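Local coordinates for protein lysin (Enterococcus phage IMEEF1, PDB 6IST) that binds calcium and, as a phage lysin built round a CHAP peptidase domain, probably cuts the peptidoglycan of its enterococcal host, at residues 33-36 against 37-41; 173-176 against 177-181; 193-196 against 197-200. One frame throughout, in Å; residues are numbered along the deposited sequence.

Contact 1 of 3, residues 33-36 against 37-41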
ATOM      1  N   THR C  33       6.650   8.382 -19.004  1.00 18.52           N
ATOM      2  CA  THR C  33       7.041   8.790 -17.660  1.00 18.87           C
ATOM      3  C   THR C  33       6.270   7.964 -16.670  1.00 16.57           C
ATOM      4  O   THR C  33       6.809   7.510 -15.671  1.00 18.17           O
ATOM      5  CB  THR C  33       6.779  10.317 -17.479  1.00 20.65           C
ATOM      6  OG1 THR C  33       7.827  11.032 -18.209  1.00 19.69           O
ATOM      7  CG2 THR C  33       6.815  10.761 -16.014  1.00 21.10           C
ATOM      8  N   VAL C  34       4.993   7.770 -16.925  1.00 15.96           N
ATOM      9  CA  VAL C  34       4.191   6.997 -15.967  1.00 16.35           C
ATOM     10  C   VAL C  34       4.634   5.521 -15.931  1.00 18.11           C
ATOM     11  O   VAL C  34       4.784   4.977 -14.871  1.00 20.17           O
ATOM     12  CB  VAL C  34       2.687   7.050 -16.279  1.00 17.44           C
ATOM     13  CG1 VAL C  34       1.934   5.971 -15.512  1.00 17.53           C
ATOM     14  CG2 VAL C  34       2.198   8.458 -16.027  1.00 22.12           C
ATOM     15  N   ASP C  35       4.996   4.966 -17.074  1.00 18.72           N
ATOM     16  CA  ASP C  35       5.403   3.592 -17.112  1.00 20.33           C
ATOM     17  C   ASP C  35       6.653   3.442 -16.277  1.00 19.31           C
ATOM     18  O   ASP C  35       6.808   2.501 -15.485  1.00 18.51           O
ATOM     19  CB  ASP C  35       5.627   3.164 -18.536  1.00 23.87           C
ATOM     20  CG  ASP C  35       6.082   1.691 -18.661  1.00 30.09           C
ATOM     21  OD1 ASP C  35       5.321   0.752 -18.315  1.00 31.86           O
ATOM     22  OD2 ASP C  35       7.231   1.483 -19.107  1.00 31.57           O
ATOM     23  N   VAL C  36       7.655   4.229 -16.609  1.00 17.91           N
ATOM     24  CA  VAL C  36       8.912   4.134 -15.876  1.00 19.13           C
ATOM     25  C   VAL C  36       8.789   4.387 -14.376  1.00 18.96           C
ATOM     26  O   VAL C  36       9.338   3.640 -13.533  1.00 20.68           O
ATOM     27  CB  VAL C  36       9.954   5.054 -16.480  1.00 20.52           C
ATOM     28  CG1 VAL C  36      11.256   4.999 -15.702  1.00 22.52           C
ATOM     29  CG2 VAL C  36      10.128   4.749 -17.936  1.00 24.36           C
ATOM     30  N   MET C  37       8.072   5.429 -13.982  1.00 18.44           N
ATOM     31  CA  MET C  37       7.928   5.691 -12.608  1.00 17.02           C
ATOM     32  C   MET C  37       7.143   4.527 -11.893  1.00 18.77           C
ATOM     33  O   MET C  37       7.512   4.168 -10.759  1.00 18.59           O
ATOM     34  CB  MET C  37       7.221   7.020 -12.376  1.00 16.67           C
ATOM     35  CG  MET C  37       8.048   8.334 -12.522  1.00 17.95           C
ATOM     36  SD  MET C  37       9.629   8.439 -11.718  1.00 14.53           S
ATOM     37  CE  MET C  37      10.724   7.865 -13.059  1.00 24.05           C
ATOM     38  N   GLN C  38       6.087   3.999 -12.494  1.00 20.28           N
ATOM     39  CA  GLN C  38       5.343   2.883 -11.907  1.00 22.35           C
ATOM     40  C   GLN C  38       6.219   1.614 -11.750  1.00 20.88           C
ATOM     41  O   GLN C  38       6.294   1.069 -10.704  1.00 22.71           O
ATOM     42  CB  GLN C  38       4.142   2.525 -12.728  1.00 25.58           C
ATOM     43  CG  GLN C  38       2.975   3.430 -12.592  1.00 30.67           C
ATOM     44  CD  GLN C  38       1.716   2.830 -13.254  1.00 36.47           C
ATOM     45  OE1 GLN C  38       0.647   2.765 -12.648  1.00 46.69           O
ATOM     46  NE2 GLN C  38       1.879   2.319 -14.473  1.00 41.88           N
ATOM     47  N   ARG C  39       6.946   1.223 -12.785  1.00 21.26           N
ATOM     48  CA  ARG C  39       7.751  -0.002 -12.706  1.00 21.31           C
ATOM     49  C   ARG C  39       8.883   0.109 -11.723  1.00 23.57           C
ATOM     50  O   ARG C  39       9.215  -0.867 -11.051  1.00 23.27           O
ATOM     51  CB  ARG C  39       8.474  -0.245 -14.014  1.00 28.92           C
ATOM     52  CG  ARG C  39       7.655  -0.882 -15.025  1.00 36.82           C
ATOM     53  CD  ARG C  39       8.513  -1.160 -16.268  1.00 38.72           C
ATOM     54  NE  ARG C  39       7.503  -1.214 -17.284  1.00 43.96           N
ATOM     55  CZ  ARG C  39       6.706  -2.248 -17.516  1.00 46.02           C
ATOM     56  NH1 ARG C  39       6.867  -3.426 -16.898  1.00 44.48           N
ATOM     57  NH2 ARG C  39       5.785  -2.107 -18.443  1.00 46.06           N
ATOM     58  N   PHE C  40       9.559   1.258 -11.688  1.00 19.79           N
ATOM     59  CA  PHE C  40      10.731   1.364 -10.854  1.00 19.41           C
ATOM     60  C   PHE C  40      10.521   1.901  -9.456  1.00 20.03           C
ATOM     61  O   PHE C  40      11.227   1.489  -8.504  1.00 22.41           O
ATOM     62  CB  PHE C  40      11.790   2.157 -11.544  1.00 21.40           C
ATOM     63  CG  PHE C  40      12.436   1.398 -12.679  1.00 21.98           C
ATOM     64  CD1 PHE C  40      13.540   0.580 -12.444  1.00 26.31           C
ATOM     65  CD2 PHE C  40      11.949   1.517 -13.915  1.00 22.88           C
ATOM     66  CE1 PHE C  40      14.067  -0.175 -13.469  1.00 26.90           C
ATOM     67  CE2 PHE C  40      12.438   0.777 -14.950  1.00 26.48           C
ATOM     68  CZ  PHE C  40      13.507  -0.067 -14.730  1.00 25.83           C
ATOM     69  N   PHE C  41       9.610   2.822  -9.311  1.00 20.01           N
ATOM     70  CA  PHE C  41       9.381   3.468  -8.021  1.00 22.47           C
ATOM     71  C   PHE C  41       8.010   3.228  -7.399  1.00 22.53           C
ATOM     72  O   PHE C  41       7.758   3.714  -6.329  1.00 25.79           O
ATOM     73  CB  PHE C  41       9.590   4.950  -8.190  1.00 24.09           C
ATOM     74  CG  PHE C  41      10.999   5.293  -8.467  1.00 23.44           C
ATOM     75  CD1 PHE C  41      11.892   5.302  -7.446  1.00 23.15           C
ATOM     76  CD2 PHE C  41      11.432   5.568  -9.759  1.00 23.31           C
ATOM     77  CE1 PHE C  41      13.206   5.649  -7.693  1.00 23.51           C
ATOM     78  CE2 PHE C  41      12.748   5.842 -10.013  1.00 22.09           C
ATOM     79  CZ  PHE C  41      13.632   5.824  -8.984  1.00 21.23           C
TER

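Contact 2 of 3, residues 173-176 against 177-181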
ATOM      1  N   LYS C 173      -5.674  11.625  -3.047  1.00 18.83           N
ATOM      2  CA  LYS C 173      -7.070  11.746  -3.563  1.00 21.68           C
ATOM      3  C   LYS C 173      -7.240  13.141  -4.194  1.00 22.64           C
ATOM      4  O   LYS C 173      -6.839  14.148  -3.641  1.00 22.85           O
ATOM      5  CB  LYS C 173      -8.085  11.541  -2.425  1.00 21.32           C
ATOM      6  CG  LYS C 173      -9.550  11.843  -2.744  1.00 22.82           C
ATOM      7  CD  LYS C 173     -10.397  11.810  -1.468  1.00 25.05           C
ATOM      8  CE  LYS C 173     -11.890  11.928  -1.841  1.00 26.21           C
ATOM      9  NZ  LYS C 173     -12.810  11.672  -0.700  1.00 29.74           N
ATOM     10  N   ARG C 174      -7.739  13.150  -5.408  1.00 23.97           N
ATOM     11  CA  ARG C 174      -8.027  14.378  -6.138  1.00 27.04           C
ATOM     12  C   ARG C 174      -9.483  14.676  -5.848  1.00 25.80           C
ATOM     13  O   ARG C 174     -10.359  13.900  -6.199  1.00 27.01           O
ATOM     14  CB  ARG C 174      -7.821  14.136  -7.641  1.00 31.60           C
ATOM     15  CG  ARG C 174      -7.945  15.372  -8.493  1.00 36.53           C
ATOM     16  CD  ARG C 174      -6.807  16.309  -8.258  1.00 37.10           C
ATOM     17  NE  ARG C 174      -6.860  17.456  -9.134  1.00 41.16           N
ATOM     18  CZ  ARG C 174      -6.100  18.540  -8.999  1.00 46.46           C
ATOM     19  NH1 ARG C 174      -5.227  18.653  -7.984  1.00 44.67           N
ATOM     20  NH2 ARG C 174      -6.226  19.538  -9.883  1.00 48.08           N
ATOM     21  N   THR C 175      -9.730  15.766  -5.166  1.00 28.52           N
ATOM     22  CA  THR C 175     -11.068  16.056  -4.660  1.00 30.81           C
ATOM     23  C   THR C 175     -11.904  16.723  -5.755  1.00 28.86           C
ATOM     24  O   THR C 175     -11.342  17.268  -6.674  1.00 30.67           O
ATOM     25  CB  THR C 175     -11.012  16.984  -3.449  1.00 31.45           C
ATOM     26  OG1 THR C 175     -10.352  18.193  -3.820  1.00 32.23           O
ATOM     27  CG2 THR C 175     -10.238  16.322  -2.307  1.00 29.61           C
ATOM     28  N   LYS C 176     -13.219  16.669  -5.618  1.00 37.02           N
ATOM     29  CA  LYS C 176     -14.182  17.381  -6.508  1.00 43.20           C
ATOM     30  C   LYS C 176     -13.774  18.816  -6.733  1.00 40.88           C
ATOM     31  O   LYS C 176     -13.845  19.308  -7.826  1.00 41.66           O
ATOM     32  CB  LYS C 176     -15.578  17.459  -5.868  1.00 50.16           C
ATOM     33  CG  LYS C 176     -16.633  16.494  -6.379  1.00 56.09           C
ATOM     34  CD  LYS C 176     -18.060  17.076  -6.370  1.00 59.10           C
ATOM     35  CE  LYS C 176     -18.435  17.992  -5.188  1.00 62.21           C
ATOM     36  NZ  LYS C 176     -18.224  17.446  -3.809  1.00 64.04           N
ATOM     37  N   GLN C 177     -13.373  19.496  -5.669  1.00 41.65           N
ATOM     38  CA  GLN C 177     -12.988  20.894  -5.767  1.00 43.16           C
ATOM     39  C   GLN C 177     -11.614  21.141  -6.385  1.00 44.43           C
ATOM     40  O   GLN C 177     -11.188  22.289  -6.486  1.00 53.45           O
ATOM     41  CB  GLN C 177     -13.087  21.565  -4.394  1.00 44.44           C
ATOM     42  CG  GLN C 177     -12.159  20.993  -3.330  1.00 48.16           C
ATOM     43  CD  GLN C 177     -12.787  19.886  -2.460  1.00 48.75           C
ATOM     44  OE1 GLN C 177     -13.770  19.211  -2.835  1.00 47.19           O
ATOM     45  NE2 GLN C 177     -12.194  19.687  -1.282  1.00 49.06           N
ATOM     46  N   GLY C 178     -10.888  20.099  -6.779  1.00 41.56           N
ATOM     47  CA  GLY C 178      -9.614  20.280  -7.470  1.00 41.37           C
ATOM     48  C   GLY C 178      -8.400  20.471  -6.569  1.00 43.22           C
ATOM     49  O   GLY C 178      -7.471  21.212  -6.901  1.00 41.81           O
ATOM     50  N   SER C 179      -8.387  19.784  -5.435  1.00 39.65           N
ATOM     51  CA  SER C 179      -7.194  19.755  -4.578  1.00 36.15           C
ATOM     52  C   SER C 179      -6.683  18.302  -4.549  1.00 30.90           C
ATOM     53  O   SER C 179      -7.423  17.367  -4.853  1.00 29.14           O
ATOM     54  CB  SER C 179      -7.522  20.216  -3.161  1.00 38.77           C
ATOM     55  OG  SER C 179      -8.470  19.361  -2.536  1.00 38.69           O
ATOM     56  N   THR C 180      -5.457  18.128  -4.103  1.00 28.42           N
ATOM     57  CA  THR C 180      -4.942  16.792  -3.877  1.00 28.07           C
ATOM     58  C   THR C 180      -4.606  16.573  -2.385  1.00 26.89           C
ATOM     59  O   THR C 180      -3.749  17.235  -1.839  1.00 30.25           O
ATOM     60  CB  THR C 180      -3.709  16.527  -4.750  1.00 27.00           C
ATOM     61  OG1 THR C 180      -4.030  16.794  -6.135  1.00 27.96           O
ATOM     62  CG2 THR C 180      -3.310  15.004  -4.587  1.00 24.66           C
ATOM     63  N   GLU C 181      -5.342  15.676  -1.756  1.00 24.21           N
ATOM     64  CA  GLU C 181      -5.146  15.264  -0.349  1.00 24.77           C
ATOM     65  C   GLU C 181      -4.310  14.039  -0.220  1.00 22.35           C
ATOM     66  O   GLU C 181      -4.421  13.148  -1.045  1.00 22.50           O
ATOM     67  CB  GLU C 181      -6.484  14.904   0.211  1.00 26.03           C
ATOM     68  CG  GLU C 181      -7.446  16.089   0.320  1.00 27.39           C
ATOM     69  CD  GLU C 181      -8.841  15.660   0.804  1.00 29.83           C
ATOM     70  OE1 GLU C 181      -9.188  14.437   0.857  1.00 27.12           O
ATOM     71  OE2 GLU C 181      -9.645  16.576   1.075  1.00 33.49           O
TER
HETATM   72  O   HOH W   1     -11.789  14.020   0.893  1.00 30.92           O

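Contact 3 of 3, residues 193-196 against 197-200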
ATOM      1  N   LEU C 193      -3.961  13.268   6.082  1.00 20.07           N
ATOM      2  CA  LEU C 193      -2.736  13.877   6.541  1.00 21.82           C
ATOM      3  C   LEU C 193      -2.760  15.422   6.319  1.00 24.44           C
ATOM      4  O   LEU C 193      -2.616  15.896   5.225  1.00 22.73           O
ATOM      5  CB  LEU C 193      -1.566  13.264   5.777  1.00 21.26           C
ATOM      6  CG  LEU C 193      -1.385  11.763   5.967  1.00 22.25           C
ATOM      7  CD1 LEU C 193      -0.368  11.295   4.919  1.00 22.30           C
ATOM      8  CD2 LEU C 193      -1.062  11.304   7.380  1.00 21.57           C
ATOM      9  N   PRO C 194      -2.911  16.222   7.385  1.00 26.30           N
ATOM     10  CA  PRO C 194      -3.132  17.674   7.174  1.00 29.67           C
ATOM     11  C   PRO C 194      -1.925  18.505   6.765  1.00 26.23           C
ATOM     12  O   PRO C 194      -2.101  19.538   6.114  1.00 31.24           O
ATOM     13  CB  PRO C 194      -3.686  18.169   8.524  1.00 31.54           C
ATOM     14  CG  PRO C 194      -3.991  16.949   9.306  1.00 31.76           C
ATOM     15  CD  PRO C 194      -3.175  15.806   8.768  1.00 26.70           C
ATOM     16  N   THR C 195      -0.734  18.068   7.130  1.00 25.57           N
ATOM     17  CA  THR C 195       0.469  18.815   6.835  1.00 24.71           C
ATOM     18  C   THR C 195       1.535  17.915   6.353  1.00 26.28           C
ATOM     19  O   THR C 195       1.440  16.700   6.530  1.00 23.64           O
ATOM     20  CB  THR C 195       1.034  19.575   8.081  1.00 28.78           C
ATOM     21  OG1 THR C 195       1.685  18.662   9.012  1.00 32.16           O
ATOM     22  CG2 THR C 195      -0.071  20.488   8.766  1.00 28.26           C
ATOM     23  N   MET C 196       2.625  18.532   5.870  1.00 25.13           N
ATOM     24  CA  MET C 196       3.738  17.760   5.411  1.00 28.35           C
ATOM     25  C   MET C 196       4.445  17.071   6.561  1.00 24.95           C
ATOM     26  O   MET C 196       5.109  16.087   6.327  1.00 27.47           O
ATOM     27  CB  MET C 196       4.724  18.581   4.540  1.00 32.02           C
ATOM     28  CG  MET C 196       4.272  18.717   3.060  1.00 38.24           C
ATOM     29  SD  MET C 196       3.922  17.176   2.108  1.00 37.44           S
ATOM     30  CE  MET C 196       5.390  16.238   2.444  1.00 32.66           C
ATOM     31  N   THR C 197       4.325  17.552   7.778  1.00 26.82           N
ATOM     32  CA  THR C 197       4.975  16.834   8.920  1.00 28.87           C
ATOM     33  C   THR C 197       4.231  15.569   9.232  1.00 27.74           C
ATOM     34  O   THR C 197       4.844  14.576   9.585  1.00 23.86           O
ATOM     35  CB  THR C 197       5.036  17.702  10.176  1.00 33.97           C
ATOM     36  OG1 THR C 197       5.693  18.941   9.835  1.00 35.42           O
ATOM     37  CG2 THR C 197       5.849  16.961  11.343  1.00 34.03           C
ATOM     38  N   TYR C 198       2.904  15.590   9.072  1.00 25.43           N
ATOM     39  CA  TYR C 198       2.146  14.364   9.129  1.00 24.87           C
ATOM     40  C   TYR C 198       2.560  13.379   8.029  1.00 23.04           C
ATOM     41  O   TYR C 198       2.806  12.204   8.323  1.00 23.34           O
ATOM     42  CB  TYR C 198       0.676  14.608   9.133  1.00 26.16           C
ATOM     43  CG  TYR C 198       0.167  15.081  10.480  1.00 27.24           C
ATOM     44  CD1 TYR C 198      -0.084  14.183  11.479  1.00 28.05           C
ATOM     45  CD2 TYR C 198      -0.135  16.422  10.696  1.00 31.94           C
ATOM     46  CE1 TYR C 198      -0.568  14.628  12.723  1.00 33.59           C
ATOM     47  CE2 TYR C 198      -0.628  16.868  11.918  1.00 34.10           C
ATOM     48  CZ  TYR C 198      -0.844  15.960  12.918  1.00 34.83           C
ATOM     49  OH  TYR C 198      -1.324  16.389  14.116  1.00 37.39           O
ATOM     50  N   VAL C 199       2.795  13.908   6.832  1.00 22.36           N
ATOM     51  CA  VAL C 199       3.261  13.101   5.700  1.00 22.12           C
ATOM     52  C   VAL C 199       4.572  12.425   6.042  1.00 21.70           C
ATOM     53  O   VAL C 199       4.735  11.222   5.857  1.00 22.29           O
ATOM     54  CB  VAL C 199       3.322  13.925   4.410  1.00 22.59           C
ATOM     55  CG1 VAL C 199       3.996  13.131   3.313  1.00 25.12           C
ATOM     56  CG2 VAL C 199       1.876  14.286   3.980  1.00 23.43           C
ATOM     57  N   ASN C 200       5.531  13.235   6.457  1.00 24.27           N
ATOM     58  CA  ASN C 200       6.833  12.719   6.823  1.00 26.59           C
ATOM     59  C   ASN C 200       6.805  11.655   7.934  1.00 25.39           C
ATOM     60  O   ASN C 200       7.497  10.599   7.862  1.00 22.75           O
ATOM     61  CB  ASN C 200       7.756  13.901   7.210  1.00 27.47           C
ATOM     62  CG  ASN C 200       8.114  14.790   5.997  1.00 33.36           C
ATOM     63  OD1 ASN C 200       7.917  14.429   4.828  1.00 29.05           O
ATOM     64  ND2 ASN C 200       8.641  15.950   6.288  1.00 34.04           N
TER

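Contact 1 of 3, residues 33-36 against 37-41
Asp35 swings its carboxylate opposite the backbone N (chi1 179°), while Arg39 sends CG away from its own carbonyl carbon (chi1 -82°) and runs extended from CG to NE, which brings carboxylate and guanidinium together one turn apart on the same flank of the helix. They form an i to i+4 salt bridge, though the groups are far from coplanar, with their planes 64° apart. Asp35 OD1 takes Arg39 NH2 on its syn lone pair at 2.9 Å, in a bond that is bent at the hydrogen and tilted from the guanidinium plane. Arg39 NE adds two weak bonds, one to Asp35 OD1 at 3.1 Å and a straighter one to Asp35 OD2 at 3.3 Å, this oxygen lying in the guanidinium plane at its edge. Asp35 OD2 is also hydrogen-bonded to Tyr10 OH, which ties the carboxylate to helix 4-13.

Val36, Met37 and Phe40 make an apolar group: Val36 CG1 reaches Met37 CE at 3.9 Å and Phe40 CD2 at 4.0 Å, and Phe40 sets its ring edge against Val36 O. On another flank Val34 and Gln38 run side by side, with Val34 CG1 3.8 Å from Gln38 NE2. Underneath, regular alpha-helical bonds join Met37, Gln38, Arg39 and Phe40 N to the carbonyls four residues back.

Within the CHAP domain, residues 33-41, most of helix 29-41, rest Val36 and Phe40 on helix 4-13. Thr33 and Met37 pack on Val77 of strand 77-80, Thr33 OG1 is hydrogen-bonded to Thr91 OG1 of strand 90-94, and Val34 and Gln38 lie against Arg44 of strand 43-44.

Contact 2 of 3, residues 173-176 against 177-181
Thr175 OG1 and Ser179 OG meet at 2.6 Å in a short hydroxyl-hydroxyl bond across the mouth of the turn; either could be the donor. Each oxygen stands between its own backbone N and carbonyl carbon (chi1 58° and 62°), which turns the two toward each other. Gln177 folds back so that its CD lies 3.3 Å from Thr175 OG1. The backbone makes a beta hairpin closed by a type I turn with a G1 bulge: Gly178 N bonds Thr175 O from above the carbonyl plane, Thr175 N bonds Ser179 O at 2.8 Å, and Gly178 takes left-handed angles (phi 85°). Beyond it, Arg174 and Thr180 form a non-hydrogen-bonded pair. The bent Arg174 side chain crosses Thr180 at about a right angle, and its NH1 donates to Thr180 OG1 at 2.9 Å, near the guanidinium plane; Gly178 O sits over one guanidinium face. On the other side of the sheet, the hydrogen-bonded pair Lys173 and Glu181 extend alongside each other. A water accepts from Lys173 NZ at 3.0 Å and donates to Glu181 OE1 at 2.6 Å. Lys173 NZ also makes a salt bridge with Glu229, and Trp183 NE1 bonds Glu181 OE1.

Contact 3 of 3, residues 193-196 against 197-200
Pro194 lies over one face of the Tyr198 ring, its CD 4.1 Å from the ring centroid in a CH-pi contact; the approach is 29° off the ring normal, with CD offset over the CG-CD2 bond and nearest to Tyr198 CD2, at 3.7 Å. Next to it, Leu193 crosses Val199 at about a right angle, with Leu193 CD1 3.9 Å from Val199 CG2, while the other branch, Leu193 CD2, rests against Tyr198 CB. Met196 comes to Val199 from a different side: bent at both chi2 and chi3, its chain curls back until CE touches Val199 CG1 at 3.5 Å. Its SD meets Val199 CG2 more loosely, the methyl that Leu193 also reaches.

Thr195 turns OG1 between its backbone N and carbonyl carbon (chi1 75°), facing the first turn of the helix. There it accepts two weak bonds, from Thr197 N at 3.1 Å and from Tyr198 N at 3.3 Å, the second much straighter. Thr195 O and Met196 O then accept from Val199 N and Asn200 N, the opening bonds of the helix.

Leu193 and Val199 pack on Gln182 of strand 180-186, and an aromatic side chain of another chain in the assembly stacks on Tyr198. The whole is a threonine N-cap, starting helix 196-208 as the chain leaves strand 189-192, with Leu193 and Pro194 before it packing on Val199 and Tyr198.

Overall arrangement
Contact 1 belongs to the CHAP domain, whereas contacts 2 and 3 lie in the later part of the chain, on a mixed sheet that strand 43-44, just beyond contact 1, joins at its edge. Contacts 2 and 3 are the nearer pair, with centres 16 Å apart and nearest atoms about 6 Å; strand 180-186 starts in contact 2 and packs under contact 3. Contact 1 stands 23 Å and 24 Å from them, centre to centre. It alone is close to the calcium site, the Val34 side chain being about 9 Å from the ion. Its Thr33 side chain lies near, without touching, a probable Cys-His-Asp triad of Cys29, His90 and Asp108, whose Cys29 begins the same helix.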